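Local coordinates for uncharacterized protein (Legionella longbeachae NSW150, PDB 4JZA) that probably removes the 3-phosphate from phosphatidylinositol 3-phosphate, acting as a phosphoinositide phosphatase in lipid metabolism at the pathogen-host interface, at residues 171-177 with 393-397; 346-351 with 398-404; 377-381 with 444-448. All blocks are in the same frame, centred on the assembly; numbering follows the deposited sequence.

Contact 1: 171-177 with 393-397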
ATOM      1  N   TYR A 171     -10.040  17.449   5.475  1.00 48.04           N
ATOM      2  CA  TYR A 171     -10.140  18.760   6.072  1.00 44.57           C
ATOM      3  C   TYR A 171     -10.285  19.766   4.918  1.00 47.69           C
ATOM      4  O   TYR A 171      -9.942  19.459   3.762  1.00 47.01           O
ATOM      5  CB  TYR A 171      -8.906  19.043   6.932  1.00 43.58           C
ATOM      6  CG  TYR A 171      -7.590  18.802   6.258  1.00 45.12           C
ATOM      7  CD1 TYR A 171      -7.072  17.531   6.180  1.00 43.22           C
ATOM      8  CD2 TYR A 171      -6.843  19.848   5.677  1.00 45.61           C
ATOM      9  CE1 TYR A 171      -5.862  17.284   5.561  1.00 42.33           C
ATOM     10  CE2 TYR A 171      -5.613  19.584   5.043  1.00 43.29           C
ATOM     11  CZ  TYR A 171      -5.146  18.295   5.002  1.00 41.89           C
ATOM     12  OH  TYR A 171      -3.967  17.948   4.405  1.00 44.25           O
ATOM     13  N   ASP A 172     -10.816  20.944   5.218  1.00 51.16           N
ATOM     14  CA  ASP A 172     -11.250  21.899   4.175  1.00 53.47           C
ATOM     15  C   ASP A 172     -10.172  22.244   3.128  1.00 51.94           C
ATOM     16  O   ASP A 172     -10.445  22.242   1.912  1.00 49.26           O
ATOM     17  CB  ASP A 172     -11.743  23.195   4.820  1.00 57.40           C
ATOM     18  CG  ASP A 172     -13.087  23.034   5.527  1.00 61.48           C
ATOM     19  OD1 ASP A 172     -13.739  21.965   5.416  1.00 61.88           O
ATOM     20  OD2 ASP A 172     -13.478  24.006   6.217  1.00 64.56           O
ATOM     21  N   GLN A 173      -8.955  22.532   3.592  1.00 46.85           N
ATOM     22  CA  GLN A 173      -7.875  22.827   2.678  1.00 45.61           C
ATOM     23  C   GLN A 173      -7.752  21.739   1.611  1.00 43.91           C
ATOM     24  O   GLN A 173      -7.715  22.016   0.419  1.00 45.34           O
ATOM     25  CB  GLN A 173      -6.549  23.062   3.405  1.00 46.24           C
ATOM     26  CG  GLN A 173      -5.510  23.444   2.382  1.00 51.52           C
ATOM     27  CD  GLN A 173      -4.148  23.887   2.903  1.00 57.07           C
ATOM     28  OE1 GLN A 173      -3.475  24.549   2.248  1.00 56.07           O
ATOM     29  NE2 GLN A 173      -3.718  23.456   3.966  1.00 54.21           N
ATOM     30  N   LEU A 174      -7.722  20.490   2.035  1.00 45.68           N
ATOM     31  CA  LEU A 174      -7.530  19.404   1.107  1.00 46.57           C
ATOM     32  C   LEU A 174      -8.700  19.318   0.169  1.00 46.15           C
ATOM     33  O   LEU A 174      -8.533  19.034  -1.015  1.00 47.56           O
ATOM     34  CB  LEU A 174      -7.366  18.060   1.827  1.00 50.92           C
ATOM     35  CG  LEU A 174      -7.091  16.888   0.852  1.00 51.64           C
ATOM     36  CD1 LEU A 174      -5.608  16.786   0.572  1.00 52.37           C
ATOM     37  CD2 LEU A 174      -7.596  15.570   1.388  1.00 54.25           C
ATOM     38  N   LEU A 175      -9.898  19.526   0.681  1.00 46.47           N
ATOM     39  CA  LEU A 175     -11.077  19.453  -0.202  1.00 47.11           C
ATOM     40  C   LEU A 175     -10.967  20.477  -1.306  1.00 47.92           C
ATOM     41  O   LEU A 175     -11.347  20.184  -2.449  1.00 45.57           O
ATOM     42  CB  LEU A 175     -12.392  19.655   0.568  1.00 44.88           C
ATOM     43  CG  LEU A 175     -12.666  18.616   1.644  1.00 44.72           C
ATOM     44  CD1 LEU A 175     -14.022  18.818   2.264  1.00 43.64           C
ATOM     45  CD2 LEU A 175     -12.604  17.238   1.022  1.00 45.05           C
ATOM     46  N   ASP A 176     -10.435  21.661  -0.965  1.00 48.40           N
ATOM     47  CA  ASP A 176     -10.270  22.734  -1.934  1.00 51.35           C
ATOM     48  C   ASP A 176      -9.246  22.377  -2.975  1.00 51.30           C
ATOM     49  O   ASP A 176      -9.474  22.559  -4.181  1.00 54.75           O
ATOM     50  CB  ASP A 176      -9.846  24.035  -1.249  1.00 55.92           C
ATOM     51  CG  ASP A 176     -10.952  24.631  -0.388  1.00 59.56           C
ATOM     52  OD1 ASP A 176     -12.174  24.382  -0.643  1.00 59.60           O
ATOM     53  OD2 ASP A 176     -10.572  25.333   0.571  1.00 60.70           O
ATOM     54  N   GLU A 177      -8.124  21.833  -2.512  1.00 50.16           N
ATOM     55  CA  GLU A 177      -7.127  21.301  -3.429  1.00 47.04           C
ATOM     56  C   GLU A 177      -7.674  20.190  -4.345  1.00 45.45           C
ATOM     57  O   GLU A 177      -7.341  20.149  -5.518  1.00 44.09           O
ATOM     58  CB  GLU A 177      -5.925  20.820  -2.657  1.00 47.41           C
ATOM     59  CG  GLU A 177      -5.144  21.928  -1.954  1.00 46.51           C
ATOM     60  CD  GLU A 177      -4.240  21.380  -0.870  1.00 47.86           C
ATOM     61  OE1 GLU A 177      -4.375  20.198  -0.468  1.00 48.05           O
ATOM     62  OE2 GLU A 177      -3.380  22.130  -0.403  1.00 48.26           O
ATOM     63  N   ARG A 393       3.811  19.104   5.358  1.00 41.66           N
ATOM     64  CA  ARG A 393       2.397  19.329   5.121  1.00 42.87           C
ATOM     65  C   ARG A 393       1.673  18.077   5.609  1.00 45.98           C
ATOM     66  O   ARG A 393       0.636  18.200   6.229  1.00 48.57           O
ATOM     67  CB  ARG A 393       2.114  19.615   3.644  1.00 42.27           C
ATOM     68  CG  ARG A 393       0.676  19.458   3.196  1.00 42.36           C
ATOM     69  CD  ARG A 393      -0.217  20.468   3.838  1.00 42.66           C
ATOM     70  NE  ARG A 393      -1.605  20.121   3.556  1.00 42.64           N
ATOM     71  CZ  ARG A 393      -2.226  20.378   2.421  1.00 44.71           C
ATOM     72  NH1 ARG A 393      -1.598  21.018   1.444  1.00 49.53           N
ATOM     73  NH2 ARG A 393      -3.498  20.036   2.274  1.00 45.60           N
ATOM     74  N   HIS A 394       2.230  16.886   5.339  1.00 46.90           N
ATOM     75  CA  HIS A 394       1.711  15.621   5.883  1.00 46.15           C
ATOM     76  C   HIS A 394       1.671  15.567   7.425  1.00 46.09           C
ATOM     77  O   HIS A 394       0.615  15.295   8.024  1.00 44.59           O
ATOM     78  CB  HIS A 394       2.514  14.434   5.338  1.00 44.31           C
ATOM     79  CG  HIS A 394       2.194  14.097   3.925  1.00 43.99           C
ATOM     80  ND1 HIS A 394       1.466  12.983   3.582  1.00 45.50           N
ATOM     81  CD2 HIS A 394       2.472  14.736   2.766  1.00 44.42           C
ATOM     82  CE1 HIS A 394       1.333  12.936   2.267  1.00 47.31           C
ATOM     83  NE2 HIS A 394       1.926  13.993   1.747  1.00 44.87           N
ATOM     84  N   SER A 395       2.809  15.804   8.071  1.00 44.54           N
ATOM     85  CA  SER A 395       2.828  15.719   9.513  1.00 45.50           C
ATOM     86  C   SER A 395       1.965  16.796  10.153  1.00 47.56           C
ATOM     87  O   SER A 395       1.168  16.518  11.049  1.00 48.08           O
ATOM     88  CB  SER A 395       4.258  15.712  10.043  1.00 48.69           C
ATOM     89  OG  SER A 395       4.914  16.929   9.777  1.00 54.44           O
ATOM     90  N   ASP A 396       2.044  18.021   9.660  1.00 49.19           N
ATOM     91  CA  ASP A 396       1.228  19.107  10.250  1.00 50.32           C
ATOM     92  C   ASP A 396      -0.251  18.812  10.085  1.00 48.20           C
ATOM     93  O   ASP A 396      -1.030  18.848  11.042  1.00 49.86           O
ATOM     94  CB  ASP A 396       1.471  20.487   9.579  1.00 54.01           C
ATOM     95  CG  ASP A 396       2.859  21.110   9.859  1.00 53.84           C
ATOM     96  OD1 ASP A 396       3.488  20.873  10.921  1.00 54.79           O
ATOM     97  OD2 ASP A 396       3.296  21.880   8.971  1.00 55.50           O
ATOM     98  N   SER A 397      -0.637  18.584   8.840  1.00 44.98           N
ATOM     99  CA  SER A 397      -2.022  18.416   8.507  1.00 44.50           C
ATOM    100  C   SER A 397      -2.577  17.238   9.246  1.00 44.63           C
ATOM    101  O   SER A 397      -3.714  17.295   9.710  1.00 50.46           O
ATOM    102  CB  SER A 397      -2.249  18.271   6.987  1.00 45.71           C
ATOM    103  OG  SER A 397      -2.261  19.534   6.285  1.00 46.16           O
TER
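Arg393 reaches out from its helix and binds Glu177 and Tyr171 through the edge of its guanidinium group. Glu177 is held end-on by two terminal nitrogens. Arg393 NH1 donates at 2.8 Å to Glu177 OE2, which accepts through its syn lone pair. Arg393 NH2 donates to Glu177 OE1 at 2.9 Å, also from the syn side. The result is a two-pronged salt bridge, but not a flat one, for the carboxylate and guanidinium planes are 44° apart. NH2 also serves the phenol, with Tyr171 OH at 3.0 Å from Arg393 NH2. The tyrosine ring stands steeply to the guanidinium, at 72°, with NH2 near the ring plane. The amide of Gln173 lies almost parallel over one guanidinium face, with Gln173 NE2 3.8 Å from Arg393 CZ. This is a stack of flat groups.

The second shell fixes the arginine. Arg393 NE donates to Ser397 OG, one helical turn on, at 2.9 Å, so the guanidinium is tied at all three nitrogens. The Arg393 chain bends at chi2 (66°) before it runs out to the acid. Tyr171 OH also bonds Pro346 O, its stronger polar partner, and Glu177 OE1 accepts from Trp309 NE1. The carboxylate and phenol are thus positioned from outside the pair.

Tyr171 is the N-cap residue of helix 172-183. The contact therefore joins the start of that helix to helix 388-402. The axes of the segments 172-177 and 393-397 approach to 12.9 Å, a gap spanned by long polar side chains. Helix 308-311 adds Trp309 against Leu174 and Arg393, and helix 441-454 packs on Ser395.

Contact 2: 346-351 with 398-404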
ATOM      1  N   PRO A 346      -1.938  13.756   2.042  1.00 45.01           N
ATOM      2  CA  PRO A 346      -1.710  14.383   3.332  1.00 44.11           C
ATOM      3  C   PRO A 346      -2.945  14.436   4.215  1.00 41.95           C
ATOM      4  O   PRO A 346      -3.375  15.487   4.616  1.00 42.60           O
ATOM      5  CB  PRO A 346      -1.236  15.785   2.940  1.00 45.20           C
ATOM      6  CG  PRO A 346      -1.931  16.065   1.667  1.00 44.97           C
ATOM      7  CD  PRO A 346      -2.115  14.750   0.967  1.00 44.31           C
ATOM      8  N   LEU A 347      -3.487  13.283   4.506  1.00 41.72           N
ATOM      9  CA  LEU A 347      -4.542  13.145   5.492  1.00 41.33           C
ATOM     10  C   LEU A 347      -4.436  11.782   6.125  1.00 38.62           C
ATOM     11  O   LEU A 347      -3.899  10.874   5.555  1.00 44.91           O
ATOM     12  CB  LEU A 347      -5.913  13.326   4.860  1.00 43.95           C
ATOM     13  CG  LEU A 347      -6.471  12.251   3.932  1.00 44.05           C
ATOM     14  CD1 LEU A 347      -7.913  12.594   3.599  1.00 44.10           C
ATOM     15  CD2 LEU A 347      -5.636  12.175   2.676  1.00 44.36           C
ATOM     16  N   PRO A 348      -4.919  11.633   7.324  1.00 41.34           N
ATOM     17  CA  PRO A 348      -4.610  10.438   8.143  1.00 41.39           C
ATOM     18  C   PRO A 348      -5.225   9.140   7.710  1.00 39.94           C
ATOM     19  O   PRO A 348      -6.393   9.082   7.257  1.00 37.64           O
ATOM     20  CB  PRO A 348      -5.226  10.758   9.502  1.00 39.75           C
ATOM     21  CG  PRO A 348      -5.557  12.200   9.467  1.00 41.13           C
ATOM     22  CD  PRO A 348      -5.741  12.607   8.058  1.00 42.71           C
ATOM     23  N   ALA A 349      -4.453   8.093   7.936  1.00 38.17           N
ATOM     24  CA  ALA A 349      -4.837   6.787   7.479  1.00 38.87           C
ATOM     25  C   ALA A 349      -5.265   6.002   8.639  1.00 38.38           C
ATOM     26  O   ALA A 349      -4.797   6.229   9.760  1.00 37.86           O
ATOM     27  CB  ALA A 349      -3.688   6.084   6.794  1.00 40.84           C
ATOM     28  N   ASN A 350      -6.156   5.057   8.357  1.00 38.26           N
ATOM     29  CA  ASN A 350      -6.646   4.130   9.348  1.00 38.18           C
ATOM     30  C   ASN A 350      -7.120   4.884  10.567  1.00 39.23           C
ATOM     31  O   ASN A 350      -6.851   4.460  11.689  1.00 43.09           O
ATOM     32  CB  ASN A 350      -5.549   3.110   9.705  1.00 38.01           C
ATOM     33  CG  ASN A 350      -6.089   1.875  10.421  1.00 38.45           C
ATOM     34  OD1 ASN A 350      -7.308   1.586  10.448  1.00 40.12           O
ATOM     35  ND2 ASN A 350      -5.180   1.128  11.009  1.00 37.41           N
ATOM     36  N   TYR A 351      -7.842   5.991  10.336  1.00 37.67           N
ATOM     37  CA  TYR A 351      -8.236   6.917  11.379  1.00 38.29           C
ATOM     38  C   TYR A 351      -9.576   6.530  11.957  1.00 38.04           C
ATOM     39  O   TYR A 351     -10.546   6.396  11.236  1.00 37.04           O
ATOM     40  CB  TYR A 351      -8.293   8.323  10.820  1.00 41.67           C
ATOM     41  CG  TYR A 351      -8.696   9.443  11.798  1.00 48.27           C
ATOM     42  CD1 TYR A 351      -8.069   9.589  13.051  1.00 46.71           C
ATOM     43  CD2 TYR A 351      -9.654  10.401  11.434  1.00 48.96           C
ATOM     44  CE1 TYR A 351      -8.386  10.635  13.908  1.00 44.81           C
ATOM     45  CE2 TYR A 351      -9.974  11.451  12.286  1.00 49.40           C
ATOM     46  CZ  TYR A 351      -9.349  11.573  13.524  1.00 48.75           C
ATOM     47  OH  TYR A 351      -9.726  12.614  14.381  1.00 43.59           O
ATOM     48  N   ASN A 398      -1.778  16.183   9.386  1.00 45.16           N
ATOM     49  CA  ASN A 398      -2.225  14.956  10.097  1.00 44.89           C
ATOM     50  C   ASN A 398      -2.285  15.153  11.616  1.00 43.33           C
ATOM     51  O   ASN A 398      -3.239  14.745  12.290  1.00 41.46           O
ATOM     52  CB  ASN A 398      -1.335  13.738   9.755  1.00 45.03           C
ATOM     53  CG  ASN A 398      -1.620  13.168   8.382  1.00 44.95           C
ATOM     54  OD1 ASN A 398      -2.685  13.394   7.802  1.00 48.54           O
ATOM     55  ND2 ASN A 398      -0.661  12.445   7.842  1.00 44.01           N
ATOM     56  N   LEU A 399      -1.278  15.812  12.158  1.00 43.48           N
ATOM     57  CA  LEU A 399      -1.341  16.155  13.568  1.00 44.06           C
ATOM     58  C   LEU A 399      -2.606  16.981  13.891  1.00 43.65           C
ATOM     59  O   LEU A 399      -3.292  16.669  14.839  1.00 43.79           O
ATOM     60  CB  LEU A 399      -0.089  16.907  13.981  1.00 43.72           C
ATOM     61  CG  LEU A 399      -0.046  17.385  15.416  1.00 42.76           C
ATOM     62  CD1 LEU A 399      -0.233  16.189  16.376  1.00 41.50           C
ATOM     63  CD2 LEU A 399       1.298  18.104  15.628  1.00 42.30           C
ATOM     64  N   ALA A 400      -2.909  18.016  13.100  1.00 43.34           N
ATOM     65  CA  ALA A 400      -4.121  18.829  13.310  1.00 42.44           C
ATOM     66  C   ALA A 400      -5.366  17.978  13.222  1.00 43.46           C
ATOM     67  O   ALA A 400      -6.307  18.178  13.968  1.00 44.89           O
ATOM     68  CB  ALA A 400      -4.213  19.972  12.298  1.00 40.21           C
ATOM     69  N   LYS A 401      -5.409  17.025  12.305  1.00 45.37           N
ATOM     70  CA  LYS A 401      -6.665  16.335  12.107  1.00 44.31           C
ATOM     71  C   LYS A 401      -6.927  15.382  13.287  1.00 45.25           C
ATOM     72  O   LYS A 401      -8.051  15.153  13.720  1.00 44.26           O
ATOM     73  CB  LYS A 401      -6.606  15.595  10.814  1.00 40.69           C
ATOM     74  CG  LYS A 401      -7.899  14.925  10.495  1.00 41.41           C
ATOM     75  CD  LYS A 401      -9.045  15.901  10.461  1.00 41.38           C
ATOM     76  CE  LYS A 401     -10.247  15.201   9.865  1.00 42.90           C
ATOM     77  NZ  LYS A 401     -11.449  16.096   9.817  1.00 43.82           N
ATOM     78  N   VAL A 402      -5.841  14.897  13.831  1.00 44.69           N
ATOM     79  CA  VAL A 402      -5.840  13.856  14.836  1.00 48.84           C
ATOM     80  C   VAL A 402      -6.086  14.475  16.250  1.00 50.97           C
ATOM     81  O   VAL A 402      -6.535  13.806  17.206  1.00 47.76           O
ATOM     82  CB  VAL A 402      -4.513  13.023  14.608  1.00 49.21           C
ATOM     83  CG1 VAL A 402      -3.682  12.797  15.837  1.00 46.91           C
ATOM     84  CG2 VAL A 402      -4.804  11.737  13.842  1.00 51.09           C
HETATM   85  N   MSE A 403      -5.844  15.776  16.360  1.00 51.17           N
HETATM   86  CA  MSE A 403      -6.177  16.522  17.558  1.00 49.85           C
HETATM   87  C   MSE A 403      -7.549  17.154  17.446  1.00 50.33           C
HETATM   88  O   MSE A 403      -7.980  17.873  18.353  1.00 54.76           O
HETATM   89  CB  MSE A 403      -5.117  17.591  17.741  1.00 50.31           C
HETATM   90  CG  MSE A 403      -3.743  16.979  17.957  1.00 53.37           C
HETATM   91 SE   MSE A 403      -3.657  16.177  19.749  0.95 63.47          SE
HETATM   92  CE  MSE A 403      -2.714  14.505  19.393  1.00 57.43           C
ATOM     93  N   GLU A 404      -8.289  16.883  16.378  1.00 48.11           N
ATOM     94  CA  GLU A 404      -9.522  17.630  16.163  1.00 47.67           C
ATOM     95  C   GLU A 404     -10.504  17.503  17.342  1.00 47.65           C
ATOM     96  O   GLU A 404     -11.209  18.429  17.588  1.00 53.34           O
ATOM     97  CB  GLU A 404     -10.191  17.317  14.797  1.00 47.72           C
ATOM     98  CG  GLU A 404     -10.960  15.986  14.700  1.00 49.29           C
ATOM     99  CD  GLU A 404     -11.396  15.615  13.268  1.00 50.94           C
ATOM    100  OE1 GLU A 404     -11.785  16.532  12.507  1.00 47.56           O
ATOM    101  OE2 GLU A 404     -11.390  14.405  12.895  1.00 49.18           O
TER
HETATM  102  O   HOH W   1      -9.304  13.764  17.255  1.00 56.42           O
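Pro348 and Tyr351 lay the loop before strand 352-359 against the C-terminal end of helix 388-402. This is loop-on-helix packing in an alpha/beta fold, beside the central mixed sheet.

The apolar contacts come first. Pro348 CG lies 3.7 Å from Lys401 CG, and the two side chains cross at about a right angle. Val402 CG2 touches the tyrosine ring obliquely, 3.7 Å from Tyr351 CE1. The ring extends toward the helix because its CG is anti to the backbone N (chi1 -180°).

Asn398 makes a polar packing contact with the loop. Its OD1 rests against the Leu347-Pro348 peptide, but the proline nitrogen has no hydrogen to give. The amide is oriented from elsewhere, as Asn398 ND2 donates to Ile378 O.

Glu404 divides its two oxygens between partners. Within the segment 398-404, Lys401 NZ forms a salt bridge to Glu404 OE1 at 2.7 Å, and also bonds Tyr170 O. Tyr351 OH donates to Glu404 OE2 at 2.9 Å. The carboxylate oxygen lies at the ring edge and is met on its anti side. One water bridges the two segments, donating to Tyr351 OH at 3.1 Å and to Val402 O at 2.8 Å.

Contact 3: 377-381 with 444-448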
ATOM      1  N   HIS A 377       0.822   6.466  11.833  1.00 43.10           N
ATOM      2  CA  HIS A 377       1.721   7.471  12.352  1.00 43.24           C
ATOM      3  C   HIS A 377       1.480   8.769  11.605  1.00 40.80           C
ATOM      4  O   HIS A 377       1.238   8.730  10.463  1.00 41.79           O
ATOM      5  CB  HIS A 377       3.186   7.029  12.185  1.00 42.76           C
ATOM      6  CG  HIS A 377       4.118   7.728  13.126  1.00 43.50           C
ATOM      7  ND1 HIS A 377       4.738   8.909  12.809  1.00 44.34           N
ATOM      8  CD2 HIS A 377       4.472   7.450  14.399  1.00 43.80           C
ATOM      9  CE1 HIS A 377       5.465   9.309  13.831  1.00 44.72           C
ATOM     10  NE2 HIS A 377       5.332   8.432  14.806  1.00 44.60           N
ATOM     11  N   ILE A 378       1.531   9.912  12.263  1.00 43.12           N
ATOM     12  CA  ILE A 378       1.232  11.212  11.598  1.00 43.79           C
ATOM     13  C   ILE A 378       2.216  11.565  10.475  1.00 43.61           C
ATOM     14  O   ILE A 378       1.883  12.305   9.561  1.00 40.32           O
ATOM     15  CB  ILE A 378       1.211  12.391  12.609  1.00 43.13           C
ATOM     16  CG1 ILE A 378       2.469  12.408  13.490  1.00 41.92           C
ATOM     17  CG2 ILE A 378      -0.007  12.319  13.523  1.00 42.01           C
ATOM     18  CD1 ILE A 378       2.732  13.764  14.094  1.00 42.31           C
ATOM     19  N   ALA A 379       3.422  11.014  10.542  1.00 47.10           N
ATOM     20  CA  ALA A 379       4.432  11.277   9.527  1.00 48.27           C
ATOM     21  C   ALA A 379       4.393  10.161   8.514  1.00 47.57           C
ATOM     22  O   ALA A 379       3.995   9.029   8.832  1.00 48.64           O
ATOM     23  CB  ALA A 379       5.799  11.353  10.155  1.00 48.15           C
ATOM     24  N   THR A 380       4.804  10.450   7.288  1.00 46.26           N
ATOM     25  CA  THR A 380       4.663   9.435   6.235  1.00 46.02           C
ATOM     26  C   THR A 380       5.982   8.763   5.859  1.00 43.03           C
ATOM     27  O   THR A 380       6.899   9.405   5.406  1.00 45.70           O
ATOM     28  CB  THR A 380       3.925   9.988   5.009  1.00 44.49           C
ATOM     29  OG1 THR A 380       4.042   9.053   3.946  1.00 43.36           O
ATOM     30  CG2 THR A 380       4.489  11.341   4.590  1.00 45.69           C
ATOM     31  N   ARG A 381       6.066   7.456   6.080  1.00 43.32           N
ATOM     32  CA  ARG A 381       7.185   6.656   5.579  1.00 44.25           C
ATOM     33  C   ARG A 381       7.328   6.685   4.041  1.00 42.16           C
ATOM     34  O   ARG A 381       8.392   6.392   3.512  1.00 46.41           O
ATOM     35  CB  ARG A 381       7.040   5.187   6.036  1.00 45.35           C
ATOM     36  CG  ARG A 381       5.878   4.459   5.370  1.00 47.49           C
ATOM     37  CD  ARG A 381       5.850   2.976   5.707  1.00 48.93           C
ATOM     38  NE  ARG A 381       7.121   2.332   5.371  1.00 51.06           N
ATOM     39  CZ  ARG A 381       7.634   1.252   5.982  1.00 58.01           C
ATOM     40  NH1 ARG A 381       7.017   0.626   7.008  1.00 52.09           N
ATOM     41  NH2 ARG A 381       8.829   0.803   5.577  1.00 63.65           N
ATOM     42  N   LEU A 444      10.439   8.807  11.264  1.00 47.96           N
ATOM     43  CA  LEU A 444       9.082   9.133  11.742  1.00 45.60           C
ATOM     44  C   LEU A 444       9.091   9.779  13.131  1.00 43.99           C
ATOM     45  O   LEU A 444       8.408  10.751  13.360  1.00 40.75           O
ATOM     46  CB  LEU A 444       8.203   7.878  11.779  1.00 45.13           C
ATOM     47  CG  LEU A 444       8.060   7.113  10.478  1.00 45.58           C
ATOM     48  CD1 LEU A 444       7.072   5.962  10.585  1.00 46.74           C
ATOM     49  CD2 LEU A 444       7.662   8.044   9.377  1.00 43.78           C
ATOM     50  N   TYR A 445       9.865   9.228  14.057  1.00 46.69           N
ATOM     51  CA  TYR A 445      10.006   9.824  15.369  1.00 49.89           C
ATOM     52  C   TYR A 445      10.341  11.297  15.226  1.00 47.99           C
ATOM     53  O   TYR A 445       9.600  12.126  15.740  1.00 44.52           O
ATOM     54  CB  TYR A 445      11.096   9.137  16.139  1.00 57.55           C
ATOM     55  CG  TYR A 445      11.294   9.596  17.568  1.00 67.01           C
ATOM     56  CD1 TYR A 445      11.164  10.890  17.932  1.00 78.38           C
ATOM     57  CD2 TYR A 445      11.666   8.708  18.529  1.00 79.01           C
ATOM     58  CE1 TYR A 445      11.365  11.271  19.223  1.00 83.66           C
ATOM     59  CE2 TYR A 445      11.870   9.090  19.817  1.00 83.23           C
ATOM     60  CZ  TYR A 445      11.708  10.390  20.140  1.00 75.05           C
ATOM     61  OH  TYR A 445      11.902  10.844  21.400  1.00 71.72           O
ATOM     62  N   LYS A 446      11.426  11.641  14.524  1.00 48.47           N
ATOM     63  CA  LYS A 446      11.837  13.059  14.467  1.00 49.54           C
ATOM     64  C   LYS A 446      10.782  13.916  13.783  1.00 48.45           C
ATOM     65  O   LYS A 446      10.538  15.045  14.212  1.00 49.91           O
ATOM     66  CB  LYS A 446      13.152  13.278  13.766  1.00 51.98           C
ATOM     67  CG  LYS A 446      14.333  12.534  14.338  1.00 59.35           C
ATOM     68  CD  LYS A 446      15.440  12.493  13.285  1.00 65.82           C
ATOM     69  CE  LYS A 446      16.671  11.775  13.811  1.00 73.70           C
ATOM     70  NZ  LYS A 446      17.568  11.336  12.706  1.00 77.89           N
ATOM     71  N   LEU A 447      10.150  13.387  12.739  1.00 47.34           N
ATOM     72  CA  LEU A 447       9.136  14.141  12.011  1.00 48.05           C
ATOM     73  C   LEU A 447       7.971  14.503  12.898  1.00 48.31           C
ATOM     74  O   LEU A 447       7.426  15.601  12.767  1.00 53.34           O
ATOM     75  CB  LEU A 447       8.638  13.383  10.790  1.00 48.33           C
ATOM     76  CG  LEU A 447       9.696  13.440   9.693  1.00 53.99           C
ATOM     77  CD1 LEU A 447       9.493  12.306   8.699  1.00 56.76           C
ATOM     78  CD2 LEU A 447       9.755  14.801   8.987  1.00 51.54           C
ATOM     79  N   ALA A 448       7.629  13.622  13.836  1.00 47.18           N
ATOM     80  CA  ALA A 448       6.514  13.893  14.759  1.00 48.10           C
ATOM     81  C   ALA A 448       6.848  14.907  15.871  1.00 47.36           C
ATOM     82  O   ALA A 448       5.991  15.712  16.264  1.00 45.75           O
ATOM     83  CB  ALA A 448       5.989  12.593  15.349  1.00 47.52           C
TER
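His377 and Leu444 meet with the imidazole face against the leucine side chain. Leu444 CB sits over one face of the ring, 4.0 Å from its centroid and 25° off the normal. This is a CH-pi contact, offset toward the ring's rim. The two side chains slide past each other in opposite directions. The imidazole reaches the helix because His377 CG is anti to the backbone N (chi1 -158°). At its leading end, His377 CE1 is 3.3 Å from Leu444 O and also touches the methyl of Ala448. His377 ND1 turns back to its own loop, where it accepts a weak, long hydrogen bond from Ala379 N at 3.4 Å. That bond may help to set the rotation of the ring.

The methyl of Ala448 is met from a second direction. Ile378 CD1 comes to 3.7 Å from Ala448 CB, so the histidine and the isoleucine both converge on this one small residue.

Ala379 points its methyl at the helix between two leucines one turn apart. Ala379 CB is 3.5 Å from Leu447 CB and 3.9 Å from Leu444 CD2. The same Leu444 methyl continues along the loop, with CD2 3.7 Å from Arg381 N. Across the interface, then, the contact is essentially apolar packing.

The loop lies between strand 365-374 and helix 388-402, and this contact seats it on helix 441-454. Its far side is tied elsewhere: Thr380 OG1 bonds Arg343 O. His377 also makes a backbone bond to Val551, which lies in a Cys-x5-Arg sequence just after strand 545-549. That sequence matches the P-loop signature of cysteine-based phosphatases, so the loop probably borders the active-site region. Ser549 and Tyr547 of the strand pack on His377 and Ile378.

From the N terminus, the segments come in the order 171-177, 346-351, 377-381, 393-397, 398-404 and 444-448. Contact 1 closes the longest loop, with 215 residues between its segments. Contact 2 closes one of 46 residues and contact 3 one of 62. None nests inside another; every pair crosses. Contacts 1 and 2 use successive parts of helix 388-402, their centres about 10 Å apart. Contact 3 holds the loop leading into that helix. Together they bind helices 172-183 and 441-454, and the loops flanking the neighbouring strands 352-359 and 365-374, around helix 388-402 beside the mixed sheet.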